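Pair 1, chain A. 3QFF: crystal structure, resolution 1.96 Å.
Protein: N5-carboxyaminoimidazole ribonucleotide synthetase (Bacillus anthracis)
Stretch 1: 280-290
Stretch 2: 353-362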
# COMPACT_ATOMS: atom_id res chain seq x y z
N HIS A 280 -8.56 12.46 -4.74
CA HIS A 280 -9.11 12.73 -6.04
C HIS A 280 -8.49 11.75 -7.03
O HIS A 280 -7.39 11.24 -6.81
CB HIS A 280 -8.74 14.18 -6.39
CG HIS A 280 -9.40 14.70 -7.61
ND1 HIS A 280 -8.78 14.70 -8.85
CD2 HIS A 280 -10.61 15.29 -7.80
CE1 HIS A 280 -9.58 15.25 -9.74
NE2 HIS A 280 -10.70 15.62 -9.13
N ASN A 281 -9.22 11.47 -8.11
CA ASN A 281 -8.77 10.55 -9.17
C ASN A 281 -7.41 10.94 -9.77
O ASN A 281 -6.60 10.08 -10.11
CB ASN A 281 -9.85 10.49 -10.26
CG ASN A 281 -9.73 9.27 -11.19
OD1 ASN A 281 -8.73 8.55 -11.22
ND2 ASN A 281 -10.78 9.05 -11.94
N SER A 282 -7.16 12.25 -9.90
CA SER A 282 -5.90 12.75 -10.44
C SER A 282 -4.69 12.57 -9.49
O SER A 282 -3.57 12.90 -9.84
CB SER A 282 -6.05 14.20 -10.95
OG SER A 282 -6.14 15.14 -9.88
N GLY A 283 -4.93 12.04 -8.28
CA GLY A 283 -3.89 11.73 -7.31
C GLY A 283 -3.61 10.24 -7.10
O GLY A 283 -2.80 9.87 -6.25
N HIS A 284 -4.29 9.37 -7.85
CA HIS A 284 -4.07 7.92 -7.69
C HIS A 284 -2.65 7.47 -8.03
O HIS A 284 -2.16 6.45 -7.51
CB HIS A 284 -5.07 7.11 -8.52
CG HIS A 284 -6.50 7.23 -8.08
ND1 HIS A 284 -6.86 7.77 -6.87
CD2 HIS A 284 -7.65 6.84 -8.69
CE1 HIS A 284 -8.18 7.73 -6.75
NE2 HIS A 284 -8.68 7.17 -7.84
N TYR A 285 -1.99 8.23 -8.91
CA TYR A 285 -0.58 7.97 -9.22
C TYR A 285 0.30 7.87 -7.97
O TYR A 285 1.30 7.16 -7.99
CB TYR A 285 -0.01 9.05 -10.15
CG TYR A 285 0.32 10.36 -9.47
CD1 TYR A 285 -0.62 11.38 -9.37
CD2 TYR A 285 1.61 10.59 -8.96
CE1 TYR A 285 -0.31 12.60 -8.76
CE2 TYR A 285 1.93 11.79 -8.34
CZ TYR A 285 0.97 12.79 -8.25
OH TYR A 285 1.31 13.97 -7.64
N THR A 286 -0.07 8.59 -6.91
CA THR A 286 0.76 8.66 -5.70
C THR A 286 0.90 7.30 -5.00
O THR A 286 1.84 7.11 -4.23
CB THR A 286 0.18 9.64 -4.65
OG1 THR A 286 -1.15 9.24 -4.29
CG2 THR A 286 0.18 11.06 -5.19
N GLN A 287 -0.04 6.39 -5.24
CA GLN A 287 -0.03 5.06 -4.62
C GLN A 287 1.20 4.26 -4.97
O GLN A 287 1.63 3.42 -4.18
CB GLN A 287 -1.24 4.25 -5.07
CG GLN A 287 -2.55 4.61 -4.37
CD GLN A 287 -3.65 3.67 -4.78
OE1 GLN A 287 -3.92 3.48 -5.98
NE2 GLN A 287 -4.26 3.05 -3.79
N ASP A 288 1.72 4.46 -6.17
CA ASP A 288 2.87 3.67 -6.62
C ASP A 288 4.13 4.50 -6.87
O ASP A 288 5.23 3.97 -6.83
CB ASP A 288 2.47 2.83 -7.85
CG ASP A 288 1.38 1.81 -7.52
OD1 ASP A 288 1.64 0.93 -6.67
OD2 ASP A 288 0.26 1.91 -8.08
N ALA A 289 3.96 5.80 -7.10
CA ALA A 289 5.08 6.63 -7.57
C ALA A 289 5.63 7.63 -6.56
O ALA A 289 6.68 8.23 -6.81
CB ALA A 289 4.71 7.35 -8.85
N CYS A 290 4.93 7.82 -5.43
CA CYS A 290 5.38 8.77 -4.42
C CYS A 290 5.74 8.08 -3.12
O CYS A 290 5.32 6.96 -2.85
CB CYS A 290 4.32 9.84 -4.14
SG CYS A 290 4.13 11.01 -5.47
N ARG A 353 -18.51 3.67 -15.51
CA ARG A 353 -18.21 3.49 -14.10
C ARG A 353 -16.71 3.23 -13.98
O ARG A 353 -16.13 2.50 -14.79
CB ARG A 353 -19.03 2.33 -13.54
CG ARG A 353 -18.82 2.02 -12.07
CD ARG A 353 -19.89 1.06 -11.58
NE ARG A 353 -21.12 1.77 -11.24
CZ ARG A 353 -22.31 1.19 -11.04
NH1 ARG A 353 -22.45 -0.13 -11.14
NH2 ARG A 353 -23.36 1.94 -10.73
N LYS A 354 -16.09 3.85 -12.98
CA LYS A 354 -14.67 3.68 -12.71
C LYS A 354 -14.49 2.37 -11.95
O LYS A 354 -14.98 2.23 -10.84
CB LYS A 354 -14.14 4.88 -11.91
CG LYS A 354 -14.02 6.16 -12.76
CD LYS A 354 -13.77 7.39 -11.90
CE LYS A 354 -13.86 8.68 -12.76
NZ LYS A 354 -13.61 9.89 -11.92
N MET A 355 -13.81 1.41 -12.58
CA MET A 355 -13.65 0.05 -12.02
C MET A 355 -12.28 -0.14 -11.37
O MET A 355 -12.12 -1.00 -10.52
CB MET A 355 -13.85 -1.02 -13.12
CG MET A 355 -15.17 -0.88 -13.91
SD MET A 355 -16.65 -1.00 -12.90
CE MET A 355 -16.58 -2.73 -12.40
N GLY A 356 -11.31 0.65 -11.82
CA GLY A 356 -9.96 0.62 -11.28
C GLY A 356 -9.09 1.66 -11.94
O GLY A 356 -9.58 2.59 -12.62
N HIS A 357 -7.78 1.51 -11.74
CA HIS A 357 -6.77 2.27 -12.47
C HIS A 357 -5.48 1.46 -12.55
O HIS A 357 -5.25 0.54 -11.75
CB HIS A 357 -6.52 3.65 -11.82
CG HIS A 357 -5.92 3.57 -10.44
ND1 HIS A 357 -6.69 3.48 -9.30
CD2 HIS A 357 -4.63 3.61 -10.03
CE1 HIS A 357 -5.90 3.45 -8.25
NE2 HIS A 357 -4.65 3.52 -8.66
N VAL A 358 -4.63 1.80 -13.51
CA VAL A 358 -3.31 1.21 -13.57
C VAL A 358 -2.27 2.32 -13.58
O VAL A 358 -2.40 3.30 -14.33
CB VAL A 358 -3.16 0.22 -14.78
CG1 VAL A 358 -3.43 0.91 -16.10
CG2 VAL A 358 -1.78 -0.45 -14.79
N ASN A 359 -1.26 2.19 -12.71
CA ASN A 359 -0.13 3.09 -12.67
C ASN A 359 1.05 2.49 -13.42
O ASN A 359 1.62 1.46 -13.01
CB ASN A 359 0.26 3.38 -11.22
CG ASN A 359 -0.72 4.33 -10.55
OD1 ASN A 359 -1.33 5.17 -11.21
ND2 ASN A 359 -0.88 4.19 -9.24
N ILE A 360 1.41 3.13 -14.53
CA ILE A 360 2.50 2.67 -15.36
C ILE A 360 3.75 3.46 -15.01
O ILE A 360 3.85 4.65 -15.34
CB ILE A 360 2.18 2.84 -16.87
CG1 ILE A 360 0.84 2.20 -17.23
CG2 ILE A 360 3.32 2.25 -17.74
CD1 ILE A 360 0.34 2.59 -18.63
N LEU A 361 4.69 2.79 -14.36
CA LEU A 361 5.93 3.41 -13.90
C LEU A 361 7.05 3.20 -14.92
O LEU A 361 7.22 2.10 -15.44
CB LEU A 361 6.33 2.81 -12.54
CG LEU A 361 6.06 3.57 -11.24
CD1 LEU A 361 4.61 3.99 -11.07
CD2 LEU A 361 6.49 2.71 -10.07
N ASN A 362 7.79 4.26 -15.21
CA ASN A 362 8.91 4.20 -16.15
C ASN A 362 9.82 5.40 -15.95
O ASN A 362 9.35 6.49 -15.60
CB ASN A 362 8.41 4.15 -17.60
CG ASN A 362 9.46 3.57 -18.56
OD1 ASN A 362 10.38 4.26 -18.99
ND2 ASN A 362 9.32 2.29 -18.87

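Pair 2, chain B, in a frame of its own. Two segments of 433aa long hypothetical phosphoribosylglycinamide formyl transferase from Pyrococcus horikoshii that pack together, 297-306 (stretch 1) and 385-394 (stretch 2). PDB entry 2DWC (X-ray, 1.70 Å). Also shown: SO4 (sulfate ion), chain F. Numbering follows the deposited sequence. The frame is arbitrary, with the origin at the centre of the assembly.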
# COMPACT_ATOMS: atom_id res chain seq x y z
N HIS B 297 -15.93 -4.45 2.39
CA HIS B 297 -16.32 -5.83 2.55
C HIS B 297 -15.15 -6.73 2.10
O HIS B 297 -14.38 -6.34 1.20
CB HIS B 297 -17.54 -6.06 1.64
CG HIS B 297 -18.22 -7.37 1.86
ND1 HIS B 297 -18.81 -7.71 3.07
CD2 HIS B 297 -18.44 -8.42 1.03
CE1 HIS B 297 -19.35 -8.91 2.97
NE2 HIS B 297 -19.14 -9.36 1.75
N ASP B 298 -15.05 -7.92 2.67
CA ASP B 298 -13.93 -8.77 2.31
C ASP B 298 -13.75 -9.10 0.83
O ASP B 298 -12.62 -9.12 0.34
CB ASP B 298 -13.91 -10.05 3.17
CG ASP B 298 -15.23 -10.81 3.18
OD1 ASP B 298 -15.38 -11.68 4.07
OD2 ASP B 298 -16.10 -10.56 2.32
N THR B 299 -14.85 -9.27 0.09
CA THR B 299 -14.74 -9.61 -1.33
C THR B 299 -14.04 -8.49 -2.08
O THR B 299 -13.38 -8.72 -3.09
CB THR B 299 -16.13 -9.84 -1.94
OG1 THR B 299 -16.89 -8.63 -1.81
CG2 THR B 299 -16.84 -11.00 -1.17
N GLY B 300 -14.16 -7.28 -1.53
CA GLY B 300 -13.54 -6.11 -2.12
C GLY B 300 -12.03 -6.06 -1.99
O GLY B 300 -11.41 -5.16 -2.53
N MET B 301 -11.41 -7.02 -1.30
CA MET B 301 -9.94 -7.01 -1.22
C MET B 301 -9.32 -7.15 -2.59
O MET B 301 -8.19 -6.76 -2.81
CB MET B 301 -9.40 -8.09 -0.26
CG MET B 301 -9.49 -7.63 1.22
SD MET B 301 -8.66 -8.84 2.32
CE MET B 301 -9.94 -10.05 2.57
N VAL B 302 -10.08 -7.68 -3.55
CA VAL B 302 -9.52 -7.75 -4.92
C VAL B 302 -9.07 -6.36 -5.43
O VAL B 302 -8.11 -6.24 -6.20
CB VAL B 302 -10.55 -8.37 -5.88
CG1 VAL B 302 -11.79 -7.49 -6.00
CG2 VAL B 302 -9.89 -8.56 -7.27
N THR B 303 -9.73 -5.29 -4.95
CA THR B 303 -9.37 -3.95 -5.40
C THR B 303 -7.98 -3.47 -4.97
O THR B 303 -7.47 -2.46 -5.46
CB THR B 303 -10.43 -2.90 -5.02
OG1 THR B 303 -10.51 -2.79 -3.59
CG2 THR B 303 -11.81 -3.30 -5.62
N LEU B 304 -7.34 -4.24 -4.08
CA LEU B 304 -5.95 -3.97 -3.70
C LEU B 304 -5.11 -4.18 -4.96
O LEU B 304 -4.00 -3.65 -5.09
CB LEU B 304 -5.51 -4.98 -2.64
CG LEU B 304 -6.20 -4.73 -1.30
CD1 LEU B 304 -5.81 -5.87 -0.32
CD2 LEU B 304 -5.74 -3.36 -0.73
N ALA B 305 -5.61 -4.98 -5.90
CA ALA B 305 -4.82 -5.17 -7.13
C ALA B 305 -5.52 -4.66 -8.40
O ALA B 305 -4.85 -4.23 -9.35
CB ALA B 305 -4.44 -6.66 -7.31
N SER B 306 -6.85 -4.75 -8.44
CA SER B 306 -7.58 -4.33 -9.66
C SER B 306 -7.82 -2.84 -9.75
O SER B 306 -8.10 -2.34 -10.83
CB SER B 306 -8.91 -5.09 -9.73
OG SER B 306 -9.66 -4.82 -8.57
N ARG B 385 -10.04 -19.42 10.72
CA ARG B 385 -9.68 -17.98 10.72
C ARG B 385 -8.94 -17.60 9.43
O ARG B 385 -8.06 -18.32 8.99
CB ARG B 385 -8.78 -17.65 11.92
CG ARG B 385 -8.60 -16.13 12.18
CD ARG B 385 -7.77 -15.80 13.43
NE ARG B 385 -8.31 -14.56 13.99
CZ ARG B 385 -7.91 -13.99 15.12
NH1 ARG B 385 -6.93 -14.55 15.83
NH2 ARG B 385 -8.50 -12.88 15.55
N ARG B 386 -9.29 -16.46 8.83
CA ARG B 386 -8.59 -16.04 7.62
C ARG B 386 -7.30 -15.36 8.07
O ARG B 386 -7.35 -14.35 8.79
CB ARG B 386 -9.42 -15.01 6.87
CG ARG B 386 -8.92 -14.79 5.48
CD ARG B 386 -9.87 -13.79 4.79
NE ARG B 386 -11.20 -14.38 4.62
CZ ARG B 386 -12.35 -13.72 4.75
NH1 ARG B 386 -12.35 -12.43 5.06
NH2 ARG B 386 -13.50 -14.34 4.55
N LEU B 387 -6.17 -15.91 7.63
CA LEU B 387 -4.85 -15.37 8.01
C LEU B 387 -4.18 -14.56 6.92
O LEU B 387 -3.18 -13.85 7.19
CB LEU B 387 -3.92 -16.53 8.43
CG LEU B 387 -4.44 -17.29 9.65
CD1 LEU B 387 -3.33 -18.29 10.11
CD2 LEU B 387 -4.79 -16.29 10.79
N GLY B 388 -4.70 -14.64 5.69
CA GLY B 388 -4.09 -13.84 4.63
C GLY B 388 -4.83 -14.04 3.33
O GLY B 388 -5.90 -14.66 3.32
N ILE B 389 -4.30 -13.49 2.24
CA ILE B 389 -4.91 -13.71 0.92
C ILE B 389 -3.84 -13.78 -0.15
O ILE B 389 -2.77 -13.18 -0.02
CB ILE B 389 -5.85 -12.54 0.44
CG1 ILE B 389 -5.14 -11.18 0.60
CG2 ILE B 389 -7.21 -12.63 1.11
CD1 ILE B 389 -5.78 -10.08 -0.23
N ALA B 390 -4.13 -14.52 -1.21
CA ALA B 390 -3.27 -14.49 -2.38
C ALA B 390 -4.00 -13.50 -3.33
O ALA B 390 -5.24 -13.48 -3.40
CB ALA B 390 -3.21 -15.90 -3.06
N LEU B 391 -3.23 -12.66 -4.03
CA LEU B 391 -3.77 -11.66 -4.98
C LEU B 391 -3.11 -11.96 -6.31
O LEU B 391 -1.91 -12.21 -6.35
CB LEU B 391 -3.32 -10.25 -4.60
CG LEU B 391 -4.13 -9.34 -3.70
CD1 LEU B 391 -3.32 -8.06 -3.43
CD2 LEU B 391 -5.44 -8.99 -4.40
N ALA B 392 -3.85 -11.89 -7.41
CA ALA B 392 -3.23 -12.14 -8.71
C ALA B 392 -3.93 -11.25 -9.73
O ALA B 392 -5.13 -10.99 -9.60
CB ALA B 392 -3.39 -13.61 -9.11
N TRP B 393 -3.21 -10.82 -10.76
CA TRP B 393 -3.85 -9.97 -11.79
C TRP B 393 -3.49 -10.49 -13.19
O TRP B 393 -2.45 -11.12 -13.38
CB TRP B 393 -3.39 -8.53 -11.66
CG TRP B 393 -1.87 -8.38 -11.34
CD1 TRP B 393 -0.86 -8.14 -12.23
CD2 TRP B 393 -1.23 -8.55 -10.05
NE1 TRP B 393 0.37 -8.18 -11.60
CE2 TRP B 393 0.17 -8.42 -10.26
CE3 TRP B 393 -1.69 -8.82 -8.75
CZ2 TRP B 393 1.11 -8.54 -9.22
CZ3 TRP B 393 -0.75 -8.94 -7.70
CH2 TRP B 393 0.63 -8.79 -7.95
N ASP B 394 -4.33 -10.15 -14.16
CA ASP B 394 -4.07 -10.59 -15.54
C ASP B 394 -5.08 -9.89 -16.43
O ASP B 394 -6.12 -9.46 -15.99
CB ASP B 394 -4.27 -12.09 -15.67
CG ASP B 394 -3.71 -12.65 -16.98
OD1 ASP B 394 -4.45 -12.75 -17.98
OD2 ASP B 394 -2.50 -12.95 -16.99
S SO4 F . -11.29 -12.56 13.19
O1 SO4 F . -11.91 -13.84 13.68
O2 SO4 F . -12.30 -11.81 12.37
O3 SO4 F . -10.87 -11.74 14.38
O4 SO4 F . -10.08 -12.89 12.37

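A short helical segment laid against a strand is a backbone scaffold that accepts quite different chemistry, and these two pairs illustrate the point. Over 14 central residues their N, CA and C atoms superpose to 0.7 Å. In each, a 3-10 segment leads into a short helix, and this helical stretch packs on a strand. From the strand, Lys354(A), His357(A), Asn359(A) and Leu361(A), matched by Arg386(B), Ile389(B), Leu391(B) and Trp393(B), point CA-to-CB toward it; the last three of each set alternate along the strand. Two residues intervene at the start: Met355(A) and its match Leu387(B), with psi of -25° and -13°, then the extended Gly356(A) and Gly388(B). A second shared detail lies within the helical stretch: Thr286(A) OG1 donates to Gly283(A) O at 2.6 Å, and the matching Thr303(B) OG1 to Gly300(B) O at 2.7 Å, tying the side chain back to the carbonyl three residues earlier.

On this frame pair 1 builds a largely polar interface. The rings of His284(A) and His357(A) form an offset stack, with His284(A) CB over the face of the His357(A) ring, 3.7 Å from its centroid. At the edge of that ring, His357(A) NE2 makes a weak hydrogen bond to Gln287(A) OE1, 2.8 Å away. Asn359(A) makes two of the three hydrogen bonds across the contact: its ND2 donates to the backbone His284(A) O at 3.1 Å and to Asp288(A) OD2 at 2.8 Å, so one amide group ties a main-chain carbonyl and a carboxylate to the strand. Its OD1, buried here, finds no partner in the model.

Pair 2 fills the same places with hydrocarbon and a thioether. Met301(B) replaces His284(A), its side-chain centre only 0.6 Å away, and Ile389(B) replaces His357(A); Met301(B) CE meets Ile389(B) CG2 at 4.0 Å in place of the stack. Leu304(B) stands where Gln287(A) does, its CD1 4.2 Å from Ile389(B) CD1. Leu391(B), matching Asn359(A), exchanges hydrogen bonds for packing: its CD1 lies 3.9 Å from Leu304(B) CB and its CD2 3.9 Å from Ala305(B) CB. The small Ala305(B), at the Asp288(A) position, also approaches Trp393(B), CB to CE3 3.8 Å, whereas in pair 1 Leu361(A) CD1 reaches Asp288(A) CB and Ala289(A) CB, each at 4.0 Å.

Charge appears at the other end of pair 2, where Arg386(B) NH1 and NH2 each donate to Asp298(B) OD1 at 3.3 Å in a salt bridge. The buried areas, 436 and 392 Å², are similar: one backbone geometry supports either solution.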